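Local coordinates for protein colicin-D (Escherichia coli, PDB 5ZNM) that kills Escherichia coli and close relatives by inhibiting protein synthesis as a tRNase toxin, represented here by its central and C-terminal tRNase domains, at residues 192-197 with 209-214; 46-51 with 205-210; 325-330 with 355-360. One frame throughout, in Å; residues are numbered along the deposited sequence.

Contact 1. Residues 192-197 with 209-214; sequences GLDKIT and ILVNPV
The side chains of Asp194 and Pro213 cross obliquely, the carboxylate oxygen OD2 of Asp194 lying 3.7 Å from Pro213 CB. OD1 is taken up by a salt bridge to Arg187 NE. CG of Asp194 stands anti to its carbonyl carbon (chi1 -64°), which turns it back beside the backbone N, toward the Pro213 end of the pairing. The same proline ring also meets the backbone: its CG lies 3.3 Å from Gly192 O. Gly192 has a positive phi, a conformation that suits glycine.

Backbone hydrogen bonds join the two antiparallel strands of a hairpin. Asp194 and Val211 form a hydrogen-bonded pair: Asp194 N donates to Val211 O at 3.0 Å and Val211 N to Asp194 O at 2.8 Å. The next such pair, Ile196 with Ile209, exchanges two nearly straight bonds. Between them Lys195 and Leu210 form a non-hydrogen-bonded pair with side chains on the other face.

Asp194, Val211, Ile196 and Ile209 share one face. Here Ile196 CD1 meets Val211 CG2 at 3.9 Å, and Asp194 CB lies 3.7 Å from Val211 CB. Beta-branched residues suit such strands, and Ile196 and Ile209 both touch Phe262 of strand 262-267. Leu193 lays CD2 4.2 Å from Pro213 CD and reaches Ala38 and Met42 of helix 32-42.

Four backbone bonds thus fix the register. Asp194 is buried beside proline carbons, and its charge is probably balanced by the salt bridge to Arg187.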
loop_
_atom_site.group_PDB
_atom_site.type_symbol
_atom_site.label_atom_id
_atom_site.label_comp_id
_atom_site.label_asym_id
_atom_site.label_seq_id
_atom_site.Cartn_x
_atom_site.Cartn_y
_atom_site.Cartn_z
ATOM N N GLY A 192 -21.437 -1.623 -15.822
ATOM C CA GLY A 192 -20.320 -2.482 -15.482
ATOM C C GLY A 192 -19.861 -2.383 -14.043
ATOM O O GLY A 192 -18.790 -2.901 -13.718
ATOM N N LEU A 193 -20.625 -1.713 -13.174
ATOM C CA LEU A 193 -20.369 -1.664 -11.739
ATOM C C LEU A 193 -21.230 -2.693 -11.018
ATOM O O LEU A 193 -22.220 -3.196 -11.552
ATOM C CB LEU A 193 -20.672 -0.273 -11.158
ATOM C CG LEU A 193 -19.907 0.924 -11.724
ATOM C CD1 LEU A 193 -20.474 2.231 -11.157
ATOM C CD2 LEU A 193 -18.401 0.802 -11.458
ATOM N N ASP A 194 -20.853 -2.990 -9.782
ATOM C CA ASP A 194 -21.677 -3.844 -8.945
ATOM C C ASP A 194 -22.339 -3.009 -7.864
ATOM O O ASP A 194 -21.918 -1.886 -7.565
ATOM C CB ASP A 194 -20.862 -4.972 -8.318
ATOM C CG ASP A 194 -20.306 -5.917 -9.357
ATOM O OD1 ASP A 194 -21.104 -6.507 -10.125
ATOM O OD2 ASP A 194 -19.067 -6.050 -9.415
ATOM N N LYS A 195 -23.393 -3.567 -7.279
ATOM C CA LYS A 195 -24.113 -2.857 -6.231
ATOM C C LYS A 195 -24.413 -3.813 -5.095
ATOM O O LYS A 195 -24.902 -4.924 -5.326
ATOM C CB LYS A 195 -25.412 -2.244 -6.773
ATOM C CG LYS A 195 -26.217 -1.440 -5.750
ATOM C CD LYS A 195 -27.255 -0.568 -6.463
ATOM C CE LYS A 195 -28.525 -0.390 -5.651
ATOM N NZ LYS A 195 -29.466 0.572 -6.299
ATOM N N ILE A 196 -24.107 -3.371 -3.878
ATOM C CA ILE A 196 -24.505 -4.042 -2.646
ATOM C C ILE A 196 -25.519 -3.146 -1.941
ATOM O O ILE A 196 -25.349 -1.923 -1.895
ATOM C CB ILE A 196 -23.272 -4.320 -1.757
ATOM C CG1 ILE A 196 -22.430 -5.445 -2.375
ATOM C CG2 ILE A 196 -23.676 -4.673 -0.345
ATOM C CD1 ILE A 196 -21.005 -5.477 -1.834
ATOM N N THR A 197 -26.595 -3.733 -1.430
ATOM C CA THR A 197 -27.598 -2.941 -0.725
ATOM C C THR A 197 -27.693 -3.395 0.721
ATOM O O THR A 197 -27.776 -4.597 0.997
ATOM C CB THR A 197 -28.963 -3.030 -1.399
ATOM O OG1 THR A 197 -29.385 -4.398 -1.451
ATOM C CG2 THR A 197 -28.898 -2.452 -2.816
ATOM N N ILE A 209 -24.233 0.613 -1.821
ATOM C CA ILE A 209 -22.774 0.701 -1.904
ATOM C C ILE A 209 -22.378 0.257 -3.297
ATOM O O ILE A 209 -22.814 -0.803 -3.749
ATOM C CB ILE A 209 -22.080 -0.169 -0.841
ATOM C CG1 ILE A 209 -22.442 0.322 0.562
ATOM C CG2 ILE A 209 -20.555 -0.167 -1.036
ATOM C CD1 ILE A 209 -22.311 -0.752 1.600
ATOM N N LEU A 210 -21.617 1.093 -3.992
ATOM C CA LEU A 210 -21.137 0.764 -5.327
ATOM C C LEU A 210 -19.853 -0.051 -5.225
ATOM O O LEU A 210 -19.068 0.114 -4.289
ATOM C CB LEU A 210 -20.882 2.043 -6.128
ATOM C CG LEU A 210 -22.103 2.936 -6.344
ATOM C CD1 LEU A 210 -21.717 4.230 -7.037
ATOM C CD2 LEU A 210 -23.166 2.204 -7.145
ATOM N N VAL A 211 -19.627 -0.926 -6.199
ATOM C CA VAL A 211 -18.370 -1.667 -6.252
ATOM C C VAL A 211 -17.766 -1.451 -7.626
ATOM O O VAL A 211 -18.413 -1.740 -8.639
ATOM C CB VAL A 211 -18.562 -3.167 -5.975
ATOM C CG1 VAL A 211 -17.228 -3.876 -5.977
ATOM C CG2 VAL A 211 -19.251 -3.393 -4.641
ATOM N N ASN A 212 -16.541 -0.923 -7.663
ATOM C CA ASN A 212 -15.786 -0.856 -8.904
ATOM C C ASN A 212 -15.050 -2.193 -9.058
ATOM O O ASN A 212 -14.121 -2.445 -8.296
ATOM C CB ASN A 212 -14.805 0.315 -8.878
ATOM C CG ASN A 212 -14.082 0.507 -10.201
ATOM O OD1 ASN A 212 -14.088 -0.366 -11.085
ATOM N ND2 ASN A 212 -13.417 1.648 -10.328
ATOM N N PRO A 213 -15.438 -3.064 -9.971
ATOM C CA PRO A 213 -14.813 -4.386 -10.036
ATOM C C PRO A 213 -13.424 -4.390 -10.648
ATOM O O PRO A 213 -12.772 -5.434 -10.605
ATOM C CB PRO A 213 -15.795 -5.201 -10.896
ATOM C CG PRO A 213 -16.491 -4.225 -11.715
ATOM C CD PRO A 213 -16.502 -2.913 -10.977
ATOM N N VAL A 214 -12.940 -3.278 -11.190
ATOM C CA VAL A 214 -11.608 -3.210 -11.780
ATOM C C VAL A 214 -10.614 -2.887 -10.670
ATOM O O VAL A 214 -10.740 -1.826 -10.039
ATOM C CB VAL A 214 -11.539 -2.152 -12.886
ATOM C CG1 VAL A 214 -10.163 -2.169 -13.541
ATOM C CG2 VAL A 214 -12.646 -2.366 -13.933
#

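Contact 2. Residues 46-51 with 205-210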
loop_
_atom_site.group_PDB
_atom_site.type_symbol
_atom_site.label_atom_id
_atom_site.label_comp_id
_atom_site.label_asym_id
_atom_site.label_seq_id
_atom_site.Cartn_x
_atom_site.Cartn_y
_atom_site.Cartn_z
ATOM N N GLY A 46 -23.341 11.437 -2.726
ATOM C CA GLY A 46 -23.457 10.511 -1.612
ATOM C C GLY A 46 -23.028 9.087 -1.926
ATOM O O GLY A 46 -23.420 8.149 -1.224
ATOM N N ALA A 47 -22.222 8.912 -2.971
ATOM C CA ALA A 47 -21.782 7.576 -3.354
ATOM C C ALA A 47 -20.716 7.065 -2.395
ATOM O O ALA A 47 -19.809 7.801 -1.996
ATOM C CB ALA A 47 -21.235 7.579 -4.782
ATOM N N LEU A 48 -20.843 5.798 -2.009
ATOM C CA LEU A 48 -19.804 5.064 -1.296
ATOM C C LEU A 48 -19.339 3.947 -2.210
ATOM O O LEU A 48 -20.155 3.131 -2.651
ATOM C CB LEU A 48 -20.326 4.475 0.011
ATOM C CG LEU A 48 -20.555 5.382 1.213
ATOM C CD1 LEU A 48 -21.302 4.569 2.256
ATOM C CD2 LEU A 48 -19.216 5.872 1.761
ATOM N N VAL A 49 -18.040 3.905 -2.496
ATOM C CA VAL A 49 -17.498 2.943 -3.447
ATOM C C VAL A 49 -16.486 2.044 -2.747
ATOM O O VAL A 49 -15.592 2.527 -2.034
ATOM C CB VAL A 49 -16.849 3.644 -4.655
ATOM C CG1 VAL A 49 -16.356 2.604 -5.692
ATOM C CG2 VAL A 49 -17.817 4.644 -5.262
ATOM N N LEU A 50 -16.648 0.739 -2.952
ATOM C CA LEU A 50 -15.636 -0.275 -2.695
ATOM C C LEU A 50 -14.885 -0.571 -3.987
ATOM O O LEU A 50 -15.502 -0.756 -5.041
ATOM C CB LEU A 50 -16.280 -1.568 -2.188
ATOM C CG LEU A 50 -16.928 -1.562 -0.814
ATOM C CD1 LEU A 50 -17.924 -2.708 -0.688
ATOM C CD2 LEU A 50 -15.818 -1.659 0.238
ATOM N N ASN A 51 -13.564 -0.631 -3.912
ATOM C CA ASN A 51 -12.768 -1.074 -5.044
ATOM C C ASN A 51 -12.408 -2.540 -4.857
ATOM O O ASN A 51 -12.145 -2.980 -3.736
ATOM C CB ASN A 51 -11.504 -0.225 -5.193
ATOM C CG ASN A 51 -11.805 1.177 -5.665
ATOM O OD1 ASN A 51 -12.842 1.421 -6.297
ATOM N ND2 ASN A 51 -10.894 2.114 -5.373
ATOM N N PRO A 205 -32.229 4.967 6.039
ATOM C CA PRO A 205 -32.846 4.204 4.940
ATOM C C PRO A 205 -31.926 3.099 4.444
ATOM O O PRO A 205 -30.786 2.988 4.911
ATOM C CB PRO A 205 -33.038 5.258 3.834
ATOM C CG PRO A 205 -31.926 6.268 4.138
ATOM C CD PRO A 205 -31.862 6.328 5.617
ATOM N N SER A 206 -32.401 2.282 3.506
ATOM C CA SER A 206 -31.541 1.332 2.823
ATOM C C SER A 206 -30.346 2.065 2.240
ATOM O O SER A 206 -30.461 3.207 1.796
ATOM C CB SER A 206 -32.295 0.618 1.690
ATOM O OG SER A 206 -33.553 0.117 2.139
ATOM N N ARG A 207 -29.195 1.393 2.228
ATOM C CA ARG A 207 -27.938 2.004 1.809
ATOM C C ARG A 207 -27.411 1.261 0.592
ATOM O O ARG A 207 -27.196 0.043 0.642
ATOM C CB ARG A 207 -26.921 1.969 2.946
ATOM C CG ARG A 207 -25.952 3.160 3.035
ATOM C CD ARG A 207 -25.798 3.945 1.748
ATOM N NE ARG A 207 -25.165 5.243 1.978
ATOM C CZ ARG A 207 -24.521 5.944 1.047
ATOM N NH1 ARG A 207 -24.397 5.469 -0.192
ATOM N NH2 ARG A 207 -23.995 7.119 1.357
ATOM N N THR A 208 -27.175 1.998 -0.483
ATOM C CA THR A 208 -26.513 1.476 -1.671
ATOM C C THR A 208 -25.000 1.676 -1.582
ATOM O O THR A 208 -24.538 2.787 -1.309
ATOM C CB THR A 208 -27.052 2.193 -2.898
ATOM O OG1 THR A 208 -28.438 1.861 -3.067
ATOM C CG2 THR A 208 -26.242 1.805 -4.120
ATOM N N ILE A 209 -24.233 0.613 -1.821
ATOM C CA ILE A 209 -22.774 0.701 -1.904
ATOM C C ILE A 209 -22.378 0.257 -3.297
ATOM O O ILE A 209 -22.814 -0.803 -3.749
ATOM C CB ILE A 209 -22.080 -0.169 -0.841
ATOM C CG1 ILE A 209 -22.442 0.322 0.562
ATOM C CG2 ILE A 209 -20.555 -0.167 -1.036
ATOM C CD1 ILE A 209 -22.311 -0.752 1.600
ATOM N N LEU A 210 -21.617 1.093 -3.992
ATOM C CA LEU A 210 -21.137 0.764 -5.327
ATOM C C LEU A 210 -19.853 -0.051 -5.225
ATOM O O LEU A 210 -19.068 0.114 -4.289
ATOM C CB LEU A 210 -20.882 2.043 -6.128
ATOM C CG LEU A 210 -22.103 2.936 -6.344
ATOM C CD1 LEU A 210 -21.717 4.230 -7.037
ATOM C CD2 LEU A 210 -23.166 2.204 -7.145
HETATM O O HOH W 1 -23.296 4.614 -3.136
#
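Val49 and Leu210 form a parallel bridge, in which Leu210 N donates to Leu48 O and Leu210 O accepts from Leu50 N, both at 2.8 Å, so that the one strand brackets Leu210 with the residues before and after Val49. The short strand axes are 33° apart, and this is the only bridge between the two segments; it sets 49-51 at one edge of a mixed sheet, beside 207-212.

Arg207 carries the polar part of the contact. Its guanidinium grips Gly46 O end-on with two nitrogens: NH2 at 2.8 Å and NH1 at 3.0 Å, with the oxygen near the guanidinium plane. NH1 also bonds Thr208 O of its own strand. The chain bends at chi2 (-21°), which brings CD back close to CA. Over the centre of one guanidinium face sits Leu48 CD1, 3.7 Å from Arg207 CZ; the two side chains cross at about a right angle. A branched leucine can present a methyl to this flat group. A water accepts from Leu48 N and donates to Thr208 O, bridging the two segments.

The apolar contacts continue on both faces. Leu50 CD1 packs against Ile209 CG2 at 3.7 Å, and both residues touch Met127 of strand 126-131. Leu210 CD1 meets Ala47 CB at 4.1 Å, and its side chain also touches Val41 and Met42 of helix 32-42.

Because NE forms a salt bridge with Glu125, the arginine serves three carbonyl or carboxylate partners at once. Its charge would polarise the Gly46 carbonyl, and the acid probably offsets it.

Contact 3. Residues 325-330 with 355-360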
loop_
_atom_site.group_PDB
_atom_site.type_symbol
_atom_site.label_atom_id
_atom_site.label_comp_id
_atom_site.label_asym_id
_atom_site.label_seq_id
_atom_site.Cartn_x
_atom_site.Cartn_y
_atom_site.Cartn_z
ATOM N N GLU A 325 -33.067 17.801 12.122
ATOM C CA GLU A 325 -33.128 17.826 10.659
ATOM C C GLU A 325 -34.432 18.445 10.157
ATOM O O GLU A 325 -34.422 19.180 9.163
ATOM C CB GLU A 325 -32.949 16.417 10.087
ATOM C CG GLU A 325 -31.498 15.964 10.090
ATOM C CD GLU A 325 -30.661 16.687 9.040
ATOM O OE1 GLU A 325 -31.019 16.647 7.845
ATOM O OE2 GLU A 325 -29.654 17.316 9.414
ATOM N N GLU A 326 -35.565 18.145 10.812
ATOM C CA GLU A 326 -36.838 18.751 10.401
ATOM C C GLU A 326 -36.807 20.271 10.555
ATOM O O GLU A 326 -37.341 21.005 9.707
ATOM C CB GLU A 326 -38.002 18.159 11.214
ATOM C CG GLU A 326 -38.329 16.685 10.861
ATOM C CD GLU A 326 -39.401 16.052 11.763
ATOM O OE1 GLU A 326 -40.072 16.786 12.527
ATOM O OE2 GLU A 326 -39.560 14.808 11.715
ATOM N N HIS A 327 -36.205 20.758 11.646
ATOM C CA HIS A 327 -36.024 22.194 11.842
ATOM C C HIS A 327 -35.171 22.793 10.727
ATOM O O HIS A 327 -35.529 23.818 10.132
ATOM C CB HIS A 327 -35.374 22.446 13.214
ATOM C CG HIS A 327 -34.893 23.848 13.423
ATOM N ND1 HIS A 327 -35.695 24.840 13.948
ATOM C CD2 HIS A 327 -33.679 24.416 13.215
ATOM C CE1 HIS A 327 -35.001 25.960 14.043
ATOM N NE2 HIS A 327 -33.777 25.732 13.605
ATOM N N LEU A 328 -34.038 22.159 10.420
ATOM C CA LEU A 328 -33.155 22.714 9.397
ATOM C C LEU A 328 -33.748 22.627 8.001
ATOM O O LEU A 328 -33.348 23.403 7.129
ATOM C CB LEU A 328 -31.808 22.006 9.415
ATOM C CG LEU A 328 -30.947 22.239 10.659
ATOM C CD1 LEU A 328 -29.743 21.311 10.585
ATOM C CD2 LEU A 328 -30.506 23.709 10.781
ATOM N N SER A 329 -34.688 21.708 7.771
ATOM C CA SER A 329 -35.292 21.550 6.447
ATOM C C SER A 329 -36.525 22.411 6.259
ATOM O O SER A 329 -36.974 22.587 5.120
ATOM C CB SER A 329 -35.685 20.087 6.195
ATOM O OG SER A 329 -34.544 19.248 6.253
ATOM N N ASP A 330 -37.089 22.923 7.348
ATOM C CA ASP A 330 -38.315 23.705 7.273
ATOM C C ASP A 330 -38.072 24.935 6.412
ATOM O O ASP A 330 -37.053 25.620 6.555
ATOM C CB ASP A 330 -38.759 24.077 8.691
ATOM C CG ASP A 330 -40.051 24.889 8.737
ATOM O OD1 ASP A 330 -40.342 25.686 7.821
ATOM O OD2 ASP A 330 -40.779 24.742 9.737
ATOM N N ASN A 355 -37.374 28.118 17.724
ATOM C CA ASN A 355 -36.193 27.319 18.012
ATOM C C ASN A 355 -34.983 27.842 17.247
ATOM O O ASN A 355 -35.101 28.368 16.136
ATOM C CB ASN A 355 -36.445 25.846 17.671
ATOM C CG ASN A 355 -37.307 25.153 18.718
ATOM O OD1 ASN A 355 -37.470 25.665 19.828
ATOM N ND2 ASN A 355 -37.865 23.982 18.374
ATOM N N VAL A 356 -33.814 27.710 17.866
ATOM C CA VAL A 356 -32.542 27.915 17.188
ATOM C C VAL A 356 -31.775 26.605 17.198
ATOM O O VAL A 356 -31.895 25.807 18.133
ATOM C CB VAL A 356 -31.691 29.017 17.859
ATOM C CG1 VAL A 356 -32.344 30.378 17.667
ATOM C CG2 VAL A 356 -31.535 28.704 19.351
ATOM N N VAL A 357 -30.966 26.400 16.156
ATOM C CA VAL A 357 -29.988 25.315 16.104
ATOM C C VAL A 357 -28.653 25.934 15.700
ATOM O O VAL A 357 -28.602 26.724 14.748
ATOM C CB VAL A 357 -30.397 24.201 15.121
ATOM C CG1 VAL A 357 -29.204 23.262 14.835
ATOM C CG2 VAL A 357 -31.626 23.412 15.667
ATOM N N ILE A 358 -27.589 25.606 16.446
ATOM C CA ILE A 358 -26.246 26.139 16.207
ATOM C C ILE A 358 -25.418 25.120 15.439
ATOM O O ILE A 358 -25.256 23.979 15.886
ATOM C CB ILE A 358 -25.530 26.495 17.520
ATOM C CG1 ILE A 358 -26.381 27.404 18.407
ATOM C CG2 ILE A 358 -24.106 27.118 17.211
ATOM C CD1 ILE A 358 -25.893 27.399 19.864
ATOM N N ILE A 359 -24.821 25.558 14.335
ATOM C CA ILE A 359 -23.920 24.748 13.527
ATOM C C ILE A 359 -22.540 25.394 13.579
ATOM O O ILE A 359 -22.396 26.577 13.258
ATOM C CB ILE A 359 -24.407 24.640 12.070
ATOM C CG1 ILE A 359 -25.851 24.138 12.015
ATOM C CG2 ILE A 359 -23.497 23.709 11.267
ATOM C CD1 ILE A 359 -26.021 22.729 12.535
ATOM N N LYS A 360 -21.528 24.624 13.978
ATOM C CA LYS A 360 -20.166 25.151 13.988
ATOM C C LYS A 360 -19.663 25.396 12.565
ATOM O O LYS A 360 -20.219 24.911 11.575
ATOM C CB LYS A 360 -19.217 24.190 14.686
ATOM C CG LYS A 360 -19.388 24.060 16.188
ATOM C CD LYS A 360 -18.852 22.694 16.607
ATOM C CE LYS A 360 -18.096 22.742 17.914
ATOM N NZ LYS A 360 -17.026 21.699 17.922
#
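The last turn of helix 314-329 lies against strand 355-359 in the tRNase domain, where a helix covers one face of an antiparallel sheet; His327 and Leu328 from the helix meet Asn355, Val357 and Ile359, alternate residues of the strand. The short axes run 97° apart and approach to 9.4 Å, and no hydrogen bond joins the two segments.

His327 does most of the touching. Its CG is anti to the backbone N (chi1 169°), which starts the imidazole on its way to the strand. CE1 lies 3.2 Å from Asn355 O, which approaches the ring at its edge, near its plane. The other carbon flanking NE2, CD2, meets Val357 CG2 at 3.4 Å, and the two side chains slide past each other in opposite directions. A histidine suits this place because it has a ring C-H for the valine and an N-H for Tyr348 O, to which NE2 is hydrogen-bonded. That bond would help set the rotation of the ring. Of the Asn355 side chain, CB comes nearest the imidazole, 3.9 Å from His327 CE1, with the amide plane turned 48° from the ring. The amide itself is held by Lys370 and by Asp304 O.

Leu328 makes looser apolar contacts beside it, its CD2 4.3 Å from Val357 CG1 and its CD1 4.4 Å from Ile359 CD1. Around the contact, Tyr348 of the adjoining strand 346-349 touches both Leu328 and Ile359, while Phe365 of strand 365-370 packs on Val357 from the other neighbouring strand.

Overall arrangement
From the N terminus, residues 46-51 come first and wait 153 residues for their partner, so contact 2 closes the longest loop, enclosing several strands. Contact 1 opens inside that loop at 192-197, closes a hairpin, and ends beyond it on the same strand, 207-212; the two overlap rather than nest, sharing Ile209 and Leu210. Together they set 49-51, 207-212 and 194-198 side by side in one mixed sheet of the central domain, their centres 8 Å apart. Contact 3 follows separately in the tRNase domain, with 24 residues between its segments, including strands 334-335 and 346-349, and lies about 11 Å from contact 2 at the nearest atoms.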